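Local coordinates for protein KLLA0C04147p (Kluyveromyces lactis, PDB 5H2D) that binds ergosterol through its C-terminal oxysterol-binding-protein-related domain and, as a member of the OSBP family, probably transfers sterols, at residues 31-36 against 333-338; 359-364 against 368-373; 83-88 against 316-321. All coordinates share one frame; numbering follows the deposited sequence.

Interaction 1: 31-36 against 333-338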
loop_
_atom_site.group_PDB
_atom_site.type_symbol
_atom_site.label_atom_id
_atom_site.label_comp_id
_atom_site.label_asym_id
_atom_site.label_seq_id
_atom_site.Cartn_x
_atom_site.Cartn_y
_atom_site.Cartn_z
ATOM N N GLN A 31 6.531 15.585 -10.796
ATOM C CA GLN A 31 5.207 15.981 -11.266
ATOM C C GLN A 31 4.763 15.262 -12.526
ATOM O O GLN A 31 3.563 15.255 -12.824
ATOM C CB GLN A 31 5.162 17.488 -11.548
ATOM C CG GLN A 31 5.525 18.347 -10.368
ATOM C CD GLN A 31 4.452 18.356 -9.303
ATOM O OE1 GLN A 31 3.291 18.681 -9.574
ATOM N NE2 GLN A 31 4.831 17.992 -8.080
ATOM N N ARG A 32 5.692 14.705 -13.287
ATOM C CA ARG A 32 5.349 14.017 -14.521
ATOM C C ARG A 32 6.501 13.098 -14.880
ATOM O O ARG A 32 7.568 13.129 -14.259
ATOM C CB ARG A 32 5.062 15.008 -15.652
ATOM C CG ARG A 32 6.232 15.922 -15.984
ATOM C CD ARG A 32 6.086 16.502 -17.392
ATOM N NE ARG A 32 6.219 15.467 -18.420
ATOM C CZ ARG A 32 5.860 15.616 -19.692
ATOM N NH1 ARG A 32 5.332 16.760 -20.110
ATOM N NH2 ARG A 32 6.019 14.613 -20.547
ATOM N N LEU A 33 6.255 12.254 -15.875
ATOM C CA LEU A 33 7.271 11.383 -16.442
ATOM C C LEU A 33 7.862 12.024 -17.688
ATOM O O LEU A 33 7.258 12.898 -18.310
ATOM C CB LEU A 33 6.685 10.019 -16.800
ATOM C CG LEU A 33 5.974 9.289 -15.664
ATOM C CD1 LEU A 33 5.464 7.948 -16.169
ATOM C CD2 LEU A 33 6.921 9.124 -14.487
ATOM N N LYS A 34 9.053 11.561 -18.061
ATOM C CA LYS A 34 9.642 12.051 -19.304
ATOM C C LYS A 34 8.783 11.650 -20.497
ATOM O O LYS A 34 8.571 12.448 -21.414
ATOM C CB LYS A 34 11.077 11.541 -19.449
ATOM C CG LYS A 34 11.202 10.066 -19.747
ATOM C CD LYS A 34 12.660 9.649 -19.802
ATOM C CE LYS A 34 13.460 10.554 -20.731
ATOM N NZ LYS A 34 13.077 10.358 -22.163
ATOM N N LEU A 35 8.267 10.423 -20.496
ATOM C CA LEU A 35 7.262 10.030 -21.474
ATOM C C LEU A 35 6.022 10.910 -21.312
ATOM O O LEU A 35 5.500 11.073 -20.206
ATOM C CB LEU A 35 6.908 8.555 -21.265
ATOM C CG LEU A 35 6.906 7.511 -22.376
ATOM C CD1 LEU A 35 8.209 7.486 -23.158
ATOM C CD2 LEU A 35 6.630 6.149 -21.741
ATOM N N GLY A 36 5.554 11.498 -22.410
ATOM C CA GLY A 36 4.399 12.377 -22.315
ATOM C C GLY A 36 3.117 11.577 -22.333
ATOM O O GLY A 36 2.141 11.882 -21.636
ATOM N N PHE A 333 0.134 10.719 -7.161
ATOM C CA PHE A 333 0.925 10.176 -6.065
ATOM C C PHE A 333 1.868 9.093 -6.569
ATOM O O PHE A 333 3.044 9.061 -6.191
ATOM C CB PHE A 333 0.013 9.624 -4.971
ATOM C CG PHE A 333 0.750 9.160 -3.746
ATOM C CD1 PHE A 333 1.215 10.073 -2.804
ATOM C CD2 PHE A 333 0.954 7.804 -3.509
ATOM C CE1 PHE A 333 1.883 9.645 -1.677
ATOM C CE2 PHE A 333 1.628 7.378 -2.385
ATOM C CZ PHE A 333 2.081 8.293 -1.459
ATOM N N ALA A 334 1.373 8.204 -7.434
ATOM C CA ALA A 334 2.230 7.133 -7.924
ATOM C C ALA A 334 3.401 7.680 -8.724
ATOM O O ALA A 334 4.492 7.114 -8.681
ATOM C CB ALA A 334 1.423 6.135 -8.763
ATOM N N VAL A 335 3.195 8.784 -9.451
ATOM C CA VAL A 335 4.287 9.401 -10.198
ATOM C C VAL A 335 5.432 9.815 -9.281
ATOM O O VAL A 335 6.603 9.814 -9.698
ATOM C CB VAL A 335 3.741 10.590 -11.017
ATOM C CG1 VAL A 335 4.894 11.468 -11.540
ATOM C CG2 VAL A 335 2.937 10.077 -12.202
ATOM N N THR A 336 5.139 10.131 -8.009
ATOM C CA THR A 336 6.219 10.564 -7.121
ATOM C C THR A 336 7.119 9.419 -6.656
ATOM O O THR A 336 8.228 9.681 -6.172
ATOM C CB THR A 336 5.684 11.279 -5.868
ATOM O OG1 THR A 336 5.091 10.330 -4.961
ATOM C CG2 THR A 336 4.686 12.375 -6.231
ATOM N N LEU A 337 6.684 8.163 -6.791
ATOM C CA LEU A 337 7.298 7.093 -6.017
ATOM C C LEU A 337 8.611 6.614 -6.623
ATOM O O LEU A 337 9.595 6.420 -5.900
ATOM C CB LEU A 337 6.328 5.918 -5.895
ATOM C CG LEU A 337 5.086 6.210 -5.055
ATOM C CD1 LEU A 337 4.096 5.047 -5.122
ATOM C CD2 LEU A 337 5.450 6.509 -3.615
ATOM N N ASN A 338 8.634 6.370 -7.933
ATOM C CA ASN A 338 9.836 5.869 -8.592
ATOM C C ASN A 338 10.718 6.986 -9.133
ATOM O O ASN A 338 11.463 6.766 -10.096
ATOM C CB ASN A 338 9.469 4.902 -9.719
ATOM C CG ASN A 338 10.606 3.947 -10.040
ATOM O OD1 ASN A 338 11.268 3.450 -9.138
ATOM N ND2 ASN A 338 10.860 3.715 -11.334
#

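Interaction 2: 359-364 against 368-373. With SO4 (sulfate ion), chain D.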
loop_
_atom_site.group_PDB
_atom_site.type_symbol
_atom_site.label_atom_id
_atom_site.label_comp_id
_atom_site.label_asym_id
_atom_site.label_seq_id
_atom_site.Cartn_x
_atom_site.Cartn_y
_atom_site.Cartn_z
ATOM N N GLN A 359 12.999 -1.791 -14.668
ATOM C CA GLN A 359 11.856 -0.942 -14.365
ATOM C C GLN A 359 12.093 0.495 -14.824
ATOM O O GLN A 359 11.166 1.152 -15.308
ATOM C CB GLN A 359 11.562 -1.004 -12.866
ATOM C CG GLN A 359 10.314 -0.251 -12.480
ATOM C CD GLN A 359 9.999 -0.402 -11.017
ATOM O OE1 GLN A 359 10.220 -1.457 -10.423
ATOM N NE2 GLN A 359 9.481 0.662 -10.421
ATOM N N ARG A 360 13.320 1.006 -14.672
ATOM C CA ARG A 360 13.621 2.358 -15.142
ATOM C C ARG A 360 13.469 2.460 -16.655
ATOM O O ARG A 360 12.889 3.426 -17.167
ATOM C CB ARG A 360 15.036 2.761 -14.729
ATOM C CG ARG A 360 15.507 4.109 -15.304
ATOM C CD ARG A 360 14.724 5.293 -14.732
ATOM N NE ARG A 360 14.731 5.236 -13.276
ATOM C CZ ARG A 360 13.739 5.669 -12.506
ATOM N NH1 ARG A 360 12.666 6.224 -13.048
ATOM N NH2 ARG A 360 13.820 5.528 -11.192
ATOM N N ALA A 361 14.009 1.482 -17.384
ATOM C CA ALA A 361 13.862 1.482 -18.836
ATOM C C ALA A 361 12.396 1.488 -19.233
ATOM O O ALA A 361 11.987 2.241 -20.127
ATOM C CB ALA A 361 14.571 0.274 -19.443
ATOM N N MET A 362 11.581 0.662 -18.573
ATOM C CA MET A 362 10.174 0.598 -18.949
ATOM C C MET A 362 9.493 1.934 -18.695
ATOM O O MET A 362 8.696 2.400 -19.520
ATOM C CB MET A 362 9.453 -0.511 -18.190
ATOM C CG MET A 362 8.016 -0.644 -18.657
ATOM S SD MET A 362 7.083 -1.854 -17.704
ATOM C CE MET A 362 7.823 -3.377 -18.280
ATOM N N GLU A 363 9.814 2.576 -17.571
ATOM C CA GLU A 363 9.194 3.860 -17.269
ATOM C C GLU A 363 9.505 4.888 -18.341
ATOM O O GLU A 363 8.687 5.780 -18.608
ATOM C CB GLU A 363 9.665 4.363 -15.907
ATOM C CG GLU A 363 8.857 5.538 -15.391
ATOM C CD GLU A 363 9.512 6.214 -14.206
ATOM O OE1 GLU A 363 10.255 7.199 -14.418
ATOM O OE2 GLU A 363 9.288 5.765 -13.058
ATOM N N GLU A 364 10.676 4.782 -18.958
ATOM C CA GLU A 364 11.108 5.710 -19.993
ATOM C C GLU A 364 10.711 5.247 -21.382
ATOM O O GLU A 364 11.127 5.861 -22.374
ATOM C CB GLU A 364 12.620 5.915 -19.891
ATOM C CG GLU A 364 12.995 6.579 -18.556
ATOM C CD GLU A 364 14.468 6.911 -18.412
ATOM O OE1 GLU A 364 15.278 6.474 -19.250
ATOM O OE2 GLU A 364 14.820 7.602 -17.437
ATOM N N ASP A 368 12.522 -2.709 -25.072
ATOM C CA ASP A 368 13.490 -3.774 -25.313
ATOM C C ASP A 368 14.615 -3.738 -24.289
ATOM O O ASP A 368 15.077 -4.789 -23.824
ATOM C CB ASP A 368 14.077 -3.690 -26.720
ATOM C CG ASP A 368 15.057 -4.820 -26.982
ATOM O OD1 ASP A 368 14.638 -5.987 -26.841
ATOM O OD2 ASP A 368 16.242 -4.547 -27.269
ATOM N N GLU A 369 15.081 -2.539 -23.932
ATOM C CA GLU A 369 16.047 -2.441 -22.846
ATOM C C GLU A 369 15.464 -3.021 -21.566
ATOM O O GLU A 369 16.155 -3.726 -20.822
ATOM C CB GLU A 369 16.485 -0.989 -22.635
ATOM C CG GLU A 369 17.200 -0.374 -23.833
ATOM C CD GLU A 369 18.181 0.718 -23.426
ATOM O OE1 GLU A 369 19.161 0.959 -24.172
ATOM O OE2 GLU A 369 17.981 1.319 -22.346
ATOM N N ALA A 370 14.182 -2.759 -21.308
ATOM C CA ALA A 370 13.569 -3.316 -20.105
ATOM C C ALA A 370 13.593 -4.839 -20.132
ATOM O O ALA A 370 13.920 -5.475 -19.126
ATOM C CB ALA A 370 12.142 -2.777 -19.944
ATOM N N ALA A 371 13.280 -5.449 -21.283
ATOM C CA ALA A 371 13.287 -6.907 -21.373
ATOM C C ALA A 371 14.700 -7.459 -21.246
ATOM O O ALA A 371 14.907 -8.522 -20.652
ATOM C CB ALA A 371 12.656 -7.352 -22.696
ATOM N N THR A 372 15.679 -6.746 -21.809
ATOM C CA THR A 372 17.067 -7.190 -21.744
ATOM C C THR A 372 17.576 -7.181 -20.307
ATOM O O THR A 372 18.197 -8.145 -19.846
ATOM C CB THR A 372 17.931 -6.290 -22.624
ATOM O OG1 THR A 372 17.460 -6.347 -23.978
ATOM C CG2 THR A 372 19.387 -6.730 -22.582
ATOM N N GLU A 373 17.298 -6.097 -19.578
ATOM C CA GLU A 373 17.772 -5.981 -18.202
ATOM C C GLU A 373 17.015 -6.917 -17.279
ATOM O O GLU A 373 17.593 -7.467 -16.332
ATOM C CB GLU A 373 17.640 -4.536 -17.725
ATOM C CG GLU A 373 18.700 -3.641 -18.333
ATOM C CD GLU A 373 20.100 -4.065 -17.899
ATOM O OE1 GLU A 373 20.619 -3.498 -16.919
ATOM O OE2 GLU A 373 20.671 -4.986 -18.524
HETATM S S SO4 D . 14.146 0.162 -26.799
HETATM O O1 SO4 D . 15.235 -0.212 -27.699
HETATM O O2 SO4 D . 13.965 1.617 -26.776
HETATM O O3 SO4 D . 12.894 -0.460 -27.259
HETATM O O4 SO4 D . 14.461 -0.303 -25.453
#

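Interaction 3: 83-88 against 316-321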
loop_
_atom_site.group_PDB
_atom_site.type_symbol
_atom_site.label_atom_id
_atom_site.label_comp_id
_atom_site.label_asym_id
_atom_site.label_seq_id
_atom_site.Cartn_x
_atom_site.Cartn_y
_atom_site.Cartn_z
ATOM N N ALA A 83 -2.923 9.570 3.732
ATOM C CA ALA A 83 -2.513 9.380 5.116
ATOM C C ALA A 83 -2.873 10.559 6.019
ATOM O O ALA A 83 -2.833 10.391 7.243
ATOM C CB ALA A 83 -1.005 9.118 5.179
ATOM N N ASP A 84 -3.215 11.728 5.458
ATOM C CA ASP A 84 -3.742 12.822 6.280
ATOM C C ASP A 84 -4.894 12.345 7.150
ATOM O O ASP A 84 -5.116 12.881 8.245
ATOM C CB ASP A 84 -4.210 13.986 5.398
ATOM C CG ASP A 84 -3.055 14.823 4.848
ATOM O OD1 ASP A 84 -1.902 14.592 5.252
ATOM O OD2 ASP A 84 -3.305 15.722 4.009
ATOM N N LEU A 85 -5.654 11.352 6.674
ATOM C CA LEU A 85 -6.774 10.826 7.451
ATOM C C LEU A 85 -6.326 10.311 8.808
ATOM O O LEU A 85 -7.113 10.322 9.765
ATOM C CB LEU A 85 -7.485 9.708 6.682
ATOM C CG LEU A 85 -8.281 10.178 5.472
ATOM C CD1 LEU A 85 -8.671 9.012 4.580
ATOM C CD2 LEU A 85 -9.522 10.931 5.924
ATOM N N LEU A 86 -5.080 9.838 8.907
ATOM C CA LEU A 86 -4.608 9.254 10.153
ATOM C C LEU A 86 -4.246 10.323 11.176
ATOM O O LEU A 86 -4.410 10.092 12.377
ATOM C CB LEU A 86 -3.426 8.324 9.875
ATOM C CG LEU A 86 -3.801 7.131 8.990
ATOM C CD1 LEU A 86 -2.581 6.251 8.827
ATOM C CD2 LEU A 86 -4.953 6.354 9.595
ATOM N N ASN A 87 -3.764 11.483 10.723
ATOM C CA ASN A 87 -3.558 12.602 11.639
ATOM C C ASN A 87 -4.886 13.176 12.091
ATOM O O ASN A 87 -5.040 13.552 13.260
ATOM C CB ASN A 87 -2.709 13.672 10.973
ATOM C CG ASN A 87 -1.297 13.224 10.786
ATOM O OD1 ASN A 87 -0.727 12.579 11.673
ATOM N ND2 ASN A 87 -0.723 13.521 9.624
ATOM N N GLN A 88 -5.857 13.258 11.180
ATOM C CA GLN A 88 -7.208 13.609 11.597
ATOM C C GLN A 88 -7.705 12.636 12.658
ATOM O O GLN A 88 -8.223 13.046 13.701
ATOM C CB GLN A 88 -8.148 13.626 10.391
ATOM C CG GLN A 88 -7.887 14.742 9.401
ATOM C CD GLN A 88 -8.987 14.841 8.372
ATOM O OE1 GLN A 88 -9.258 13.887 7.654
ATOM N NE2 GLN A 88 -9.651 15.991 8.316
ATOM N N ASN A 316 -18.808 14.777 4.825
ATOM C CA ASN A 316 -17.804 14.194 3.944
ATOM C C ASN A 316 -16.547 13.853 4.730
ATOM O O ASN A 316 -16.139 14.588 5.633
ATOM C CB ASN A 316 -17.471 15.163 2.811
ATOM C CG ASN A 316 -18.653 15.413 1.898
ATOM O OD1 ASN A 316 -19.473 14.524 1.678
ATOM N ND2 ASN A 316 -18.750 16.630 1.366
ATOM N N VAL A 317 -15.929 12.722 4.387
ATOM C CA VAL A 317 -14.704 12.280 5.032
ATOM C C VAL A 317 -13.561 12.144 4.039
ATOM O O VAL A 317 -12.422 12.523 4.342
ATOM C CB VAL A 317 -14.915 10.952 5.796
ATOM C CG1 VAL A 317 -15.925 11.137 6.926
ATOM C CG2 VAL A 317 -15.370 9.861 4.856
ATOM N N TRP A 318 -13.835 11.618 2.844
ATOM C CA TRP A 318 -12.783 11.366 1.866
ATOM C C TRP A 318 -13.299 11.595 0.450
ATOM O O TRP A 318 -14.434 11.233 0.129
ATOM C CB TRP A 318 -12.245 9.932 2.009
ATOM C CG TRP A 318 -11.369 9.547 0.866
ATOM C CD1 TRP A 318 -10.050 9.866 0.699
ATOM C CD2 TRP A 318 -11.758 8.816 -0.300
ATOM N NE1 TRP A 318 -9.595 9.377 -0.501
ATOM C CE2 TRP A 318 -10.622 8.722 -1.131
ATOM C CE3 TRP A 318 -12.952 8.229 -0.721
ATOM C CZ2 TRP A 318 -10.643 8.052 -2.355
ATOM C CZ3 TRP A 318 -12.976 7.564 -1.942
ATOM C CH2 TRP A 318 -11.827 7.489 -2.743
ATOM N N HIS A 319 -12.456 12.187 -0.397
ATOM C CA HIS A 319 -12.745 12.303 -1.819
ATOM C C HIS A 319 -11.479 12.022 -2.611
ATOM O O HIS A 319 -10.383 12.393 -2.184
ATOM C CB HIS A 319 -13.276 13.700 -2.180
ATOM C CG HIS A 319 -13.894 13.778 -3.542
ATOM N ND1 HIS A 319 -13.149 13.735 -4.704
ATOM C CD2 HIS A 319 -15.188 13.895 -3.928
ATOM C CE1 HIS A 319 -13.957 13.824 -5.745
ATOM N NE2 HIS A 319 -15.199 13.917 -5.303
ATOM N N VAL A 320 -11.642 11.386 -3.773
ATOM C CA VAL A 320 -10.501 11.016 -4.607
ATOM C C VAL A 320 -9.793 12.262 -5.120
ATOM O O VAL A 320 -10.428 13.279 -5.449
ATOM C CB VAL A 320 -10.965 10.116 -5.766
ATOM C CG1 VAL A 320 -11.847 10.889 -6.727
ATOM C CG2 VAL A 320 -9.767 9.513 -6.502
ATOM N N ASN A 321 -8.466 12.190 -5.196
ATOM C CA ASN A 321 -7.679 13.251 -5.802
ATOM C C ASN A 321 -7.988 13.358 -7.289
ATOM O O ASN A 321 -8.335 12.373 -7.951
ATOM C CB ASN A 321 -6.182 12.990 -5.600
ATOM C CG ASN A 321 -5.731 13.247 -4.174
ATOM O OD1 ASN A 321 -6.190 14.191 -3.535
ATOM N ND2 ASN A 321 -4.840 12.404 -3.661
HETATM O O HOH W 1 -11.511 14.361 6.162
#

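Interaction 1: 31-36 against 333-338
Val335 meets the backbone of Gln31 and Arg32, pinning an irregular loop to the short helix 332-337. Both parts belong to the oxysterol-binding (ORD) domain, whose family fold is a near-complete beta-barrel around a sterol-binding tunnel. Along 333-338, Phe333 comes first, and its side chain touches Arg133 of strand 128-133. Ala334 packs on Glu78.

Val335 is the residue whose side chain carries the contact. Its CG1 lies anti to the backbone N (chi1 166°) and meets the loop backbone. It stands 3.8 Å from Arg32 N and 3.9 Å from Gln31 C, so it covers the peptide link between them. The same methyl is 4.3 Å from Leu33 CD2, the end of a buried side chain that also rests on Glu363. The carbonyl O of Val335 accepts a bond from Arg30 NE. On the loop side, Arg32 turns back and grips Leu33 O side-on with two nitrogens, NE at 2.8 Å and NH2 at 3.1 Å. That oxygen lies in the plane of the guanidinium.

Thr336 OG1 closes on Phe333 O at 2.7 Å, in the carbonyl plane. It also bonds Tyr131 OH. Leu337 packs on Phe129 and Tyr131. Asn338 ends the walk with both ends of its amide in use: OD1 takes a bond from Gln74 NE2, and ND2 donates to Glu363 OE2.

Interaction 2: 359-364 against 368-373
Ala361 and Ala370 face each other, and each methyl reaches the backbone of the opposite helix. Ala361 CB lies 3.6 Å from Ala370 N. In return, Ala370 CB lies 3.7 Å from Met362 N. The two methyls themselves are 3.9 Å apart. Met362 CB flanks Ala370 CB, also at 3.9 Å, and Glu369 CB touches Ala361 CB from another side. The contact is all carbon on backbone and carbon on carbon. Because the facing residues are this small, the two short helix axes come within 7.5 Å.

Beyond its CB, Met362 leads away from Ala370: CG is anti to the backbone N (chi1 -176°), and the side chain packs on Phe121. On the far flank of helix 357-363, Arg360 NH1 meets Glu363 OE1 at 2.9 Å, at the edge of the guanidinium and in its plane. Glu363 OE1 has a second cation in Arg30. In the turn, Arg366 forms salt bridges to both Glu364 and Glu369, which probably eases the repulsion between these two acids.

A sulfate, probably from the crystallisation liquor, sits at the start of helix 367-390. Its O4 takes a nearly straight bond from Glu369 N at 2.8 Å, and O3 takes a longer one from Asp368 N. Glu369 CG stays beside its own backbone N, which brings it close to the same O4. Backbone N-H groups in a first helical turn commonly bind anions this way. The axes of the two short segments run at 169°, so this is a tight antiparallel helical hairpin on the ORD domain.

Interaction 3: 83-88 against 316-321
Leu85 projects from helix 84-90 onto a beta bulge in strand 314-319, at Val317 and Trp318. The bulge is of the classic type, with both residues facing Val277 on the neighbouring strand. The strand belongs to the antiparallel beta-barrel wall of the ORD domain, and this helix packs beside it.

The CB of Leu85 points toward the strand, but CB and CG both stop short of it. The two methyls make the contact. CG is anti to the carbonyl carbon (chi1 -71°), which sends the fork outward from the helix. CD2 comes to 3.7 Å from Val317 O, an apolar methyl against a backbone carbonyl. CD1 approaches Trp318 CD1 obliquely, at 4.2 Å, on the five-membered ring.

The indole is held by more than Leu85. Tyr82 meets it edge-to-face, and Val320 N lies 3.7 Å above one of its faces, offset toward the rim. Ser108 and Ala111 also touch it. Val317 packs on Ile104 of helix 95-108 and on Val277 and Ala279. Further along, His319 ND1 donates to Val320 O at 2.9 Å, which ties the imidazole to the residue just after the strand.

One turn after Leu85, Gln88 adds a polar link to the same carbonyl. A single water donates to Gln88 OE1 and to Val317 O, each at 2.7 Å.

In the fold
Interactions 1 and 2 lie on the same side of the chain's centre and touch. Asn338 O probably accepts a bond from Arg360 NH2, and Lys34 and Leu35 pack on Glu364. Interaction 3 is separate, across the centre from interaction 2, about 18 Å away at the nearest atoms. Interaction 1 is partly buried: Gln31 and Arg32 of the loop are exposed, Leu33 and Val335 are buried. Interaction 2 is buried at its alanines, yet lies farthest from the centre, with charged residues at its margins. Interaction 3 is buried and joins helix to strand. All three use apolar side chains: against a peptide link, another helix, or an indole and carbonyl. Only interaction 3 has a bridging water.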